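Local coordinates for (R)-2-hydroxyglutaryl-CoA dehydratase activating ATPase (Acidaminococcus fermentans, PDB 1HUX), which couples ATP hydrolysis to electron transfer that activates (R)-2-hydroxyglutaryl-CoA dehydratase, working as a homodimer that shares one [4Fe-4S] cluster, at residues 97-102 against 210-215; 118-123 against 204-209; 92-97 against 237-242. All blocks are in the same frame, centred on the assembly; numbering follows the deposited sequence.

Contact 1: residues 97-102 against 210-215; sequences VHTVID and KDVVMT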
loop_
_atom_site.group_PDB
_atom_site.type_symbol
_atom_site.label_atom_id
_atom_site.label_comp_id
_atom_site.label_asym_id
_atom_site.label_seq_id
_atom_site.Cartn_x
_atom_site.Cartn_y
_atom_site.Cartn_z
ATOM N N VAL A 97 -11.941 20.812 -22.200
ATOM C CA VAL A 97 -11.622 19.677 -21.353
ATOM C C VAL A 97 -12.669 18.615 -21.578
ATOM O O VAL A 97 -13.807 18.918 -21.928
ATOM C CB VAL A 97 -11.647 20.030 -19.844
ATOM C CG1 VAL A 97 -10.521 20.959 -19.521
ATOM C CG2 VAL A 97 -12.988 20.658 -19.462
ATOM N N HIS A 98 -12.274 17.368 -21.375
ATOM C CA HIS A 98 -13.186 16.239 -21.510
ATOM C C HIS A 98 -12.713 15.189 -20.534
ATOM O O HIS A 98 -13.465 14.304 -20.122
ATOM C CB HIS A 98 -13.167 15.710 -22.937
ATOM C CG HIS A 98 -13.977 16.538 -23.892
ATOM N ND1 HIS A 98 -15.352 16.651 -23.801
ATOM C CD2 HIS A 98 -13.608 17.289 -24.958
ATOM C CE1 HIS A 98 -15.790 17.432 -24.772
ATOM N NE2 HIS A 98 -14.752 17.832 -25.491
ATOM N N THR A 99 -11.450 15.334 -20.149
ATOM C CA THR A 99 -10.823 14.425 -19.205
ATOM C C THR A 99 -9.979 15.219 -18.215
ATOM O O THR A 99 -9.101 16.009 -18.601
ATOM C CB THR A 99 -9.926 13.366 -19.935
ATOM O OG1 THR A 99 -10.748 12.508 -20.746
ATOM C CG2 THR A 99 -9.179 12.514 -18.921
ATOM N N VAL A 100 -10.259 15.000 -16.934
ATOM C CA VAL A 100 -9.556 15.689 -15.858
ATOM C C VAL A 100 -8.868 14.713 -14.917
ATOM O O VAL A 100 -9.512 13.870 -14.284
ATOM C CB VAL A 100 -10.529 16.574 -14.999
ATOM C CG1 VAL A 100 -9.772 17.195 -13.850
ATOM C CG2 VAL A 100 -11.155 17.692 -15.843
ATOM N N ILE A 101 -7.553 14.829 -14.827
ATOM C CA ILE A 101 -6.796 13.980 -13.923
ATOM C C ILE A 101 -6.487 14.797 -12.671
ATOM O O ILE A 101 -5.727 15.761 -12.746
ATOM C CB ILE A 101 -5.475 13.537 -14.557
ATOM C CG1 ILE A 101 -5.766 12.752 -15.830
ATOM C CG2 ILE A 101 -4.696 12.674 -13.579
ATOM C CD1 ILE A 101 -4.524 12.328 -16.569
ATOM N N ASP A 102 -7.076 14.420 -11.537
ATOM C CA ASP A 102 -6.863 15.146 -10.282
ATOM C C ASP A 102 -6.138 14.342 -9.222
ATOM O O ASP A 102 -6.719 13.429 -8.615
ATOM C CB ASP A 102 -8.202 15.620 -9.697
ATOM C CG ASP A 102 -8.062 16.195 -8.287
ATOM O OD1 ASP A 102 -8.709 15.659 -7.356
ATOM O OD2 ASP A 102 -7.302 17.180 -8.119
ATOM N N LYS A 210 -9.894 13.808 -25.580
ATOM C CA LYS A 210 -9.234 14.992 -26.016
ATOM C C LYS A 210 -9.242 16.091 -24.994
ATOM O O LYS A 210 -10.208 16.305 -24.294
ATOM C CB LYS A 210 -9.907 15.457 -27.283
ATOM C CG LYS A 210 -8.884 15.563 -28.359
ATOM C CD LYS A 210 -9.436 15.673 -29.773
ATOM C CE LYS A 210 -8.183 15.759 -30.635
ATOM N NZ LYS A 210 -8.490 15.867 -32.099
ATOM N N ASP A 211 -8.116 16.794 -24.940
ATOM C CA ASP A 211 -7.895 17.896 -24.007
ATOM C C ASP A 211 -7.955 17.435 -22.567
ATOM O O ASP A 211 -8.914 17.641 -21.829
ATOM C CB ASP A 211 -8.857 19.036 -24.306
ATOM C CG ASP A 211 -8.196 20.142 -25.081
ATOM O OD1 ASP A 211 -7.264 20.741 -24.507
ATOM O OD2 ASP A 211 -8.543 20.379 -26.255
ATOM N N VAL A 212 -6.884 16.731 -22.190
ATOM C CA VAL A 212 -6.687 16.197 -20.872
ATOM C C VAL A 212 -6.031 17.274 -20.023
ATOM O O VAL A 212 -5.098 17.932 -20.474
ATOM C CB VAL A 212 -5.752 14.955 -20.914
ATOM C CG1 VAL A 212 -5.687 14.310 -19.501
ATOM C CG2 VAL A 212 -6.252 13.958 -21.901
ATOM N N VAL A 213 -6.522 17.467 -18.810
ATOM C CA VAL A 213 -5.913 18.463 -17.919
ATOM C C VAL A 213 -5.626 17.848 -16.560
ATOM O O VAL A 213 -6.401 17.020 -16.055
ATOM C CB VAL A 213 -6.823 19.681 -17.700
ATOM C CG1 VAL A 213 -7.056 20.373 -19.021
ATOM C CG2 VAL A 213 -8.130 19.229 -17.094
ATOM N N MET A 214 -4.490 18.227 -15.987
ATOM C CA MET A 214 -4.116 17.714 -14.685
ATOM C C MET A 214 -4.430 18.777 -13.628
ATOM O O MET A 214 -4.115 19.966 -13.776
ATOM C CB MET A 214 -2.637 17.336 -14.684
ATOM C CG MET A 214 -2.175 16.773 -13.375
ATOM S SD MET A 214 -0.479 16.268 -13.461
ATOM C CE MET A 214 -0.547 14.806 -12.335
ATOM N N THR A 215 -5.078 18.313 -12.571
ATOM C CA THR A 215 -5.521 19.139 -11.464
ATOM C C THR A 215 -5.064 18.596 -10.120
ATOM O O THR A 215 -4.781 17.405 -9.980
ATOM C CB THR A 215 -7.041 19.220 -11.495
ATOM O OG1 THR A 215 -7.413 20.217 -12.442
ATOM C CG2 THR A 215 -7.605 19.541 -10.150
#
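Thr99 to Asp102 and Val212 to Thr215 pair as adjacent parallel strands in the second of the two five-stranded sheets of this actin-fold ATPase. Strand 99-104 is the central strand of that sheet, and 212-215 follows it. The two short strands run 23° apart. The pairing alternates in the parallel manner. Val213 N donates to Thr99 O at 3.0 Å, and Val213 O accepts from Ile101 N at 2.8 Å. Thr215 N then bonds to Ile101 O. Before the strands proper, His98 N makes a weak bond to Asp211 O at 3.4 Å.

Side chains leave the sheet on two faces. One carries Val100, Val213, Asp102 and Thr215. Here Val100 CG2 meets Val213 CG2 at 3.6 Å. Val213 CG2 sits between its own backbone N and carbonyl carbon, while Val213 CG1, anti to the carbonyl carbon (chi1 -62°), reaches Val97 CG1 at 3.5 Å. The Asp102 side chain is about 5 Å from the bound ADP. Its carboxylate lies beside the Thr215 methyl, and Asp102 OD1 forms a salt bridge with Lys109. Thr215 OG1 bonds to Asn245 OD1. The other face carries Thr99, Val212, Ile101 and Met214. Ile101 CD1 touches Val212 CG1 at 3.7 Å. The side chains of Thr99 and Val212 lie side by side and point the same way, with Thr99 CG2 4.0 Å from Val212 CG1.

Where the two segments begin, before the paired strands, Lys210 O lies at the edge of the His98 ring, in its plane. The ring's ND1 bonds to Val113 O. Strand 107-114 flanks 99-102 on its other side, and strand 236-237 continues the sheet beyond 212-215. Helix 82-93 packs on the Val100 face and helix 222-232 on the Ile101 face.

Contact 2: residues 118-123 against 204-209; sequences MTNFQM and NRVGIV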
loop_
_atom_site.group_PDB
_atom_site.type_symbol
_atom_site.label_atom_id
_atom_site.label_comp_id
_atom_site.label_asym_id
_atom_site.label_seq_id
_atom_site.Cartn_x
_atom_site.Cartn_y
_atom_site.Cartn_z
ATOM N N MET A 118 -19.622 16.293 -14.878
ATOM C CA MET A 118 -18.940 15.027 -14.725
ATOM C C MET A 118 -19.780 13.914 -15.316
ATOM O O MET A 118 -20.791 13.506 -14.747
ATOM C CB MET A 118 -18.655 14.769 -13.251
ATOM C CG MET A 118 -17.936 13.473 -12.985
ATOM S SD MET A 118 -19.046 12.246 -12.269
ATOM C CE MET A 118 -19.447 11.241 -13.634
ATOM N N THR A 119 -19.344 13.439 -16.478
ATOM C CA THR A 119 -20.013 12.372 -17.212
ATOM C C THR A 119 -19.761 11.037 -16.543
ATOM O O THR A 119 -20.689 10.345 -16.145
ATOM C CB THR A 119 -19.471 12.313 -18.638
ATOM O OG1 THR A 119 -19.981 13.424 -19.393
ATOM C CG2 THR A 119 -19.835 10.989 -19.294
ATOM N N ASN A 120 -18.485 10.690 -16.423
ATOM C CA ASN A 120 -18.073 9.442 -15.798
ATOM C C ASN A 120 -16.765 9.706 -15.075
ATOM O O ASN A 120 -16.106 10.724 -15.326
ATOM C CB ASN A 120 -17.878 8.347 -16.857
ATOM C CG ASN A 120 -17.504 7.002 -16.244
ATOM O OD1 ASN A 120 -18.073 6.599 -15.223
ATOM N ND2 ASN A 120 -16.549 6.296 -16.865
ATOM N N PHE A 121 -16.385 8.788 -14.186
ATOM C CA PHE A 121 -15.146 8.947 -13.431
ATOM C C PHE A 121 -14.691 7.665 -12.742
ATOM O O PHE A 121 -15.490 6.768 -12.444
ATOM C CB PHE A 121 -15.341 10.003 -12.345
ATOM C CG PHE A 121 -16.034 9.469 -11.124
ATOM C CD1 PHE A 121 -15.299 8.935 -10.067
ATOM C CD2 PHE A 121 -17.419 9.418 -11.066
ATOM C CE1 PHE A 121 -15.943 8.350 -8.968
ATOM C CE2 PHE A 121 -18.071 8.837 -9.977
ATOM C CZ PHE A 121 -17.336 8.300 -8.925
ATOM N N GLN A 122 -13.400 7.630 -12.441
ATOM C CA GLN A 122 -12.778 6.513 -11.748
ATOM C C GLN A 122 -11.918 7.175 -10.674
ATOM O O GLN A 122 -11.231 8.167 -10.947
ATOM C CB GLN A 122 -11.886 5.728 -12.713
ATOM C CG GLN A 122 -11.749 4.254 -12.377
ATOM C CD GLN A 122 -12.924 3.426 -12.883
ATOM O OE1 GLN A 122 -13.105 2.278 -12.471
ATOM N NE2 GLN A 122 -13.718 4.000 -13.791
ATOM N N MET A 123 -11.955 6.657 -9.452
ATOM C CA MET A 123 -11.148 7.261 -8.402
ATOM C C MET A 123 -10.581 6.252 -7.413
ATOM O O MET A 123 -11.206 5.225 -7.134
ATOM C CB MET A 123 -11.969 8.285 -7.619
ATOM C CG MET A 123 -12.424 7.777 -6.252
ATOM S SD MET A 123 -13.032 9.067 -5.162
ATOM C CE MET A 123 -11.502 9.982 -4.830
ATOM N N ASN A 204 -7.540 4.482 -17.753
ATOM C CA ASN A 204 -8.095 3.634 -18.792
ATOM C C ASN A 204 -9.497 3.090 -18.548
ATOM O O ASN A 204 -10.199 2.749 -19.501
ATOM C CB ASN A 204 -7.118 2.502 -19.104
ATOM C CG ASN A 204 -5.802 3.020 -19.670
ATOM O OD1 ASN A 204 -5.775 4.014 -20.405
ATOM N ND2 ASN A 204 -4.706 2.346 -19.340
ATOM N N ARG A 205 -9.921 3.014 -17.293
ATOM C CA ARG A 205 -11.272 2.524 -17.009
ATOM C C ARG A 205 -12.289 3.606 -17.421
ATOM O O ARG A 205 -13.499 3.369 -17.445
ATOM C CB ARG A 205 -11.431 2.226 -15.519
ATOM C CG ARG A 205 -10.411 1.269 -14.954
ATOM C CD ARG A 205 -10.552 -0.113 -15.549
ATOM N NE ARG A 205 -9.587 -1.040 -14.964
ATOM C CZ ARG A 205 -9.479 -2.324 -15.296
ATOM N NH1 ARG A 205 -10.282 -2.846 -16.220
ATOM N NH2 ARG A 205 -8.568 -3.088 -14.706
ATOM N N VAL A 206 -11.779 4.793 -17.751
ATOM C CA VAL A 206 -12.621 5.930 -18.126
ATOM C C VAL A 206 -12.386 6.350 -19.567
ATOM O O VAL A 206 -13.318 6.723 -20.284
ATOM C CB VAL A 206 -12.332 7.150 -17.200
ATOM C CG1 VAL A 206 -13.025 8.413 -17.741
ATOM C CG2 VAL A 206 -12.788 6.825 -15.775
ATOM N N GLY A 207 -11.126 6.316 -19.977
ATOM C CA GLY A 207 -10.804 6.673 -21.335
ATOM C C GLY A 207 -10.288 8.080 -21.453
ATOM O O GLY A 207 -10.957 9.025 -21.049
ATOM N N ILE A 208 -9.093 8.218 -22.013
ATOM C CA ILE A 208 -8.510 9.529 -22.190
ATOM C C ILE A 208 -9.096 10.244 -23.373
ATOM O O ILE A 208 -8.780 9.920 -24.527
ATOM C CB ILE A 208 -7.000 9.475 -22.413
ATOM C CG1 ILE A 208 -6.310 9.129 -21.103
ATOM C CG2 ILE A 208 -6.494 10.801 -22.955
ATOM C CD1 ILE A 208 -5.995 7.657 -20.973
ATOM N N VAL A 209 -9.942 11.223 -23.114
ATOM C CA VAL A 209 -10.491 11.972 -24.210
ATOM C C VAL A 209 -9.625 13.189 -24.454
ATOM O O VAL A 209 -8.773 13.551 -23.657
ATOM C CB VAL A 209 -11.926 12.451 -23.920
ATOM C CG1 VAL A 209 -12.446 13.288 -25.110
ATOM C CG2 VAL A 209 -12.804 11.239 -23.691
#
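Val206 lays its CG2 methyl against the side of Gln122, with Val206 CG2 3.4 Å from Gln122 CB. The contact sits at the edge of the second actin-like sheet, where 117-124 is an outermost strand within the chain. Segment 204-209 spans the end of helix 184-204 and the loop that leads to strand 212-215. Gly207, with positive phi, takes the chain out of the helical path. Val206 CG2 is anti to its own carbonyl carbon and also meets the strand backbone, 3.7 Å from Phe121 C. The Val206 side chain points the opposite way to those of Gln122 and Asn120 and passes alongside them. Asn120 ND2 lies 4.0 Å from Val206 CG2.

No hydrogen bond joins the two segments, so this is plain packing at the surface. Leu202 of helix 184-204 also touches Gln122. The backbone of Gln122 is bonded to Val110 of the neighbouring strand. Arg205 is poorly ordered, and its guanidinium leads away from the strand. Its CB does the touching instead. The Gln122 chain bends at chi2 (82°), which carries CD toward Arg205 CB, an approach only roughly defined. Gln122 NE2 lies 3.6 Å from Val206 CG2.

Contact 3: residues 92-97 against 237-242; sequences FIWPNV and KTSPLA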
loop_
_atom_site.group_PDB
_atom_site.type_symbol
_atom_site.label_atom_id
_atom_site.label_comp_id
_atom_site.label_asym_id
_atom_site.label_seq_id
_atom_site.Cartn_x
_atom_site.Cartn_y
_atom_site.Cartn_z
ATOM N N PHE A 92 -13.878 26.087 -16.769
ATOM C CA PHE A 92 -13.662 27.525 -16.700
ATOM C C PHE A 92 -12.250 27.856 -17.183
ATOM O O PHE A 92 -12.028 28.885 -17.813
ATOM C CB PHE A 92 -13.845 28.011 -15.255
ATOM C CG PHE A 92 -13.659 29.499 -15.083
ATOM C CD1 PHE A 92 -14.741 30.374 -15.202
ATOM C CD2 PHE A 92 -12.390 30.031 -14.850
ATOM C CE1 PHE A 92 -14.561 31.763 -15.098
ATOM C CE2 PHE A 92 -12.195 31.413 -14.745
ATOM C CZ PHE A 92 -13.285 32.282 -14.871
ATOM N N ILE A 93 -11.302 26.972 -16.893
ATOM C CA ILE A 93 -9.915 27.205 -17.292
ATOM C C ILE A 93 -9.632 26.713 -18.720
ATOM O O ILE A 93 -8.948 27.382 -19.509
ATOM C CB ILE A 93 -8.930 26.483 -16.333
ATOM C CG1 ILE A 93 -9.335 26.706 -14.881
ATOM C CG2 ILE A 93 -7.527 26.996 -16.550
ATOM C CD1 ILE A 93 -8.511 25.877 -13.922
ATOM N N TRP A 94 -10.143 25.528 -19.036
ATOM C CA TRP A 94 -9.945 24.945 -20.358
ATOM C C TRP A 94 -11.303 24.544 -20.901
ATOM O O TRP A 94 -11.880 23.537 -20.480
ATOM C CB TRP A 94 -9.055 23.709 -20.256
ATOM C CG TRP A 94 -7.707 23.946 -19.635
ATOM C CD1 TRP A 94 -6.618 24.536 -20.226
ATOM C CD2 TRP A 94 -7.296 23.570 -18.314
ATOM N NE1 TRP A 94 -5.551 24.542 -19.350
ATOM C CE2 TRP A 94 -5.938 23.956 -18.171
ATOM C CE3 TRP A 94 -7.940 22.942 -17.238
ATOM C CZ2 TRP A 94 -5.212 23.734 -16.996
ATOM C CZ3 TRP A 94 -7.217 22.719 -16.062
ATOM C CH2 TRP A 94 -5.864 23.117 -15.956
ATOM N N PRO A 95 -11.829 25.336 -21.844
ATOM C CA PRO A 95 -13.136 25.095 -22.474
ATOM C C PRO A 95 -13.312 23.710 -23.098
ATOM O O PRO A 95 -14.388 23.122 -23.025
ATOM C CB PRO A 95 -13.223 26.202 -23.515
ATOM C CG PRO A 95 -12.371 27.307 -22.913
ATOM C CD PRO A 95 -11.197 26.557 -22.375
ATOM N N ASN A 96 -12.247 23.180 -23.684
ATOM C CA ASN A 96 -12.319 21.882 -24.346
ATOM C C ASN A 96 -11.960 20.661 -23.517
ATOM O O ASN A 96 -11.701 19.585 -24.064
ATOM C CB ASN A 96 -11.455 21.916 -25.597
ATOM C CG ASN A 96 -11.840 23.049 -26.520
ATOM O OD1 ASN A 96 -13.027 23.263 -26.775
ATOM N ND2 ASN A 96 -10.847 23.779 -27.028
ATOM N N VAL A 97 -11.941 20.812 -22.200
ATOM C CA VAL A 97 -11.622 19.677 -21.353
ATOM C C VAL A 97 -12.669 18.615 -21.578
ATOM O O VAL A 97 -13.807 18.918 -21.928
ATOM C CB VAL A 97 -11.647 20.030 -19.844
ATOM C CG1 VAL A 97 -10.521 20.959 -19.521
ATOM C CG2 VAL A 97 -12.988 20.658 -19.462
ATOM N N LYS A 237 -2.490 19.228 -19.988
ATOM C CA LYS A 237 -2.450 20.647 -19.661
ATOM C C LYS A 237 -2.550 20.875 -18.165
ATOM O O LYS A 237 -3.015 20.009 -17.410
ATOM C CB LYS A 237 -3.595 21.380 -20.362
ATOM C CG LYS A 237 -3.668 21.102 -21.845
ATOM C CD LYS A 237 -4.583 22.077 -22.554
ATOM C CE LYS A 237 -4.466 21.906 -24.052
ATOM N NZ LYS A 237 -5.078 23.034 -24.799
ATOM N N THR A 238 -2.092 22.048 -17.749
ATOM C CA THR A 238 -2.131 22.437 -16.346
ATOM C C THR A 238 -1.822 23.932 -16.279
ATOM O O THR A 238 -1.198 24.485 -17.189
ATOM C CB THR A 238 -1.101 21.629 -15.513
ATOM O OG1 THR A 238 -1.339 21.824 -14.108
ATOM C CG2 THR A 238 0.327 22.046 -15.882
ATOM N N SER A 239 -2.291 24.586 -15.219
ATOM C CA SER A 239 -2.049 26.017 -15.031
ATOM C C SER A 239 -1.783 26.250 -13.552
ATOM O O SER A 239 -1.999 25.358 -12.725
ATOM C CB SER A 239 -3.265 26.854 -15.468
ATOM O OG SER A 239 -4.178 27.043 -14.394
ATOM N N PRO A 240 -1.310 27.457 -13.203
ATOM C CA PRO A 240 -1.005 27.826 -11.815
ATOM C C PRO A 240 -2.172 27.526 -10.866
ATOM O O PRO A 240 -1.985 27.037 -9.738
ATOM C CB PRO A 240 -0.717 29.315 -11.925
ATOM C CG PRO A 240 -0.096 29.433 -13.305
ATOM C CD PRO A 240 -1.011 28.569 -14.127
ATOM N N LEU A 241 -3.378 27.813 -11.350
ATOM C CA LEU A 241 -4.617 27.600 -10.595
ATOM C C LEU A 241 -4.955 26.136 -10.374
ATOM O O LEU A 241 -5.968 25.811 -9.753
ATOM C CB LEU A 241 -5.778 28.265 -11.329
ATOM C CG LEU A 241 -5.651 29.783 -11.439
ATOM C CD1 LEU A 241 -6.751 30.319 -12.332
ATOM C CD2 LEU A 241 -5.713 30.397 -10.033
ATOM N N ALA A 242 -4.097 25.261 -10.885
ATOM C CA ALA A 242 -4.301 23.827 -10.786
ATOM C C ALA A 242 -4.864 23.356 -9.450
ATOM O O ALA A 242 -5.903 22.697 -9.412
ATOM C CB ALA A 242 -2.999 23.109 -11.085
#
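The backbones of Trp94 and Lys237 stay well apart, their CA atoms 8.7 Å from each other, and side chains bridge the distance. Trp94 is the first residue to leave the helical path after helix 82-93. It opens a type I beta turn to Val97, closed by Val97 N to Trp94 O at 3.2 Å. In the facing segment Ala242 N bonds to Ser239 O at 2.8 Å. No hydrogen bond crosses between the segments.

The indole of Trp94 carries the contact. Lys237 CB makes an off-centre CH-pi contact, 4.3 Å from the centroid of the five-membered ring and 28° off its normal. On the opposite side Ile93 CG2 lies over the ring centre. Trp94 CZ2 reaches the main chain at Thr238 CA, 3.4 Å away, and Ser239 N lies at the ring edge, in plane.

The contact appears to lie near the junction of the two halves of the actin fold. Helix 82-93 leads into the second sheet. Segment 237-242 runs from the last strand of that sheet toward helix 245-257, and Leu241 touches Ile26 and Lys29 of strand 25-33 in the first sheet. An alanine in place of Trp94 would probably open a gap between Ile93 and Lys237 and leave Lys237 CB without its aromatic partner. The indole also packs on Val213, and Lys237 NZ forms a salt bridge with Asp211.

Further along, Ile93 CG2 packs 4.0 Å from Ser239 OG, and Ser239 OG accepts a weak hydrogen bond from Leu241 N. Leu241 CB lies 4.5 Å from Ile93 CD1.

Overall arrangement
The three contacts are nested along the chain: contact 3 encloses contact 1, which encloses contact 2. Contacts 1 and 2 belong to the second sheet and its surroundings; contact 3 lies where that half appears to meet the first. Contact 1 lies inside the sheet, contact 2 at one outer strand, and contact 3 where the opposite outer strand runs out. The centres of contacts 1 and 3 are about 8 Å apart, and the two share Val97. Those of contacts 1 and 2 are about 10 Å apart; these meet through Thr99 OG1 and Val209 N. Contacts 2 and 3, centres about 17 Å apart, do not touch. Contact 1 lies nearest the ADP, through Asp102.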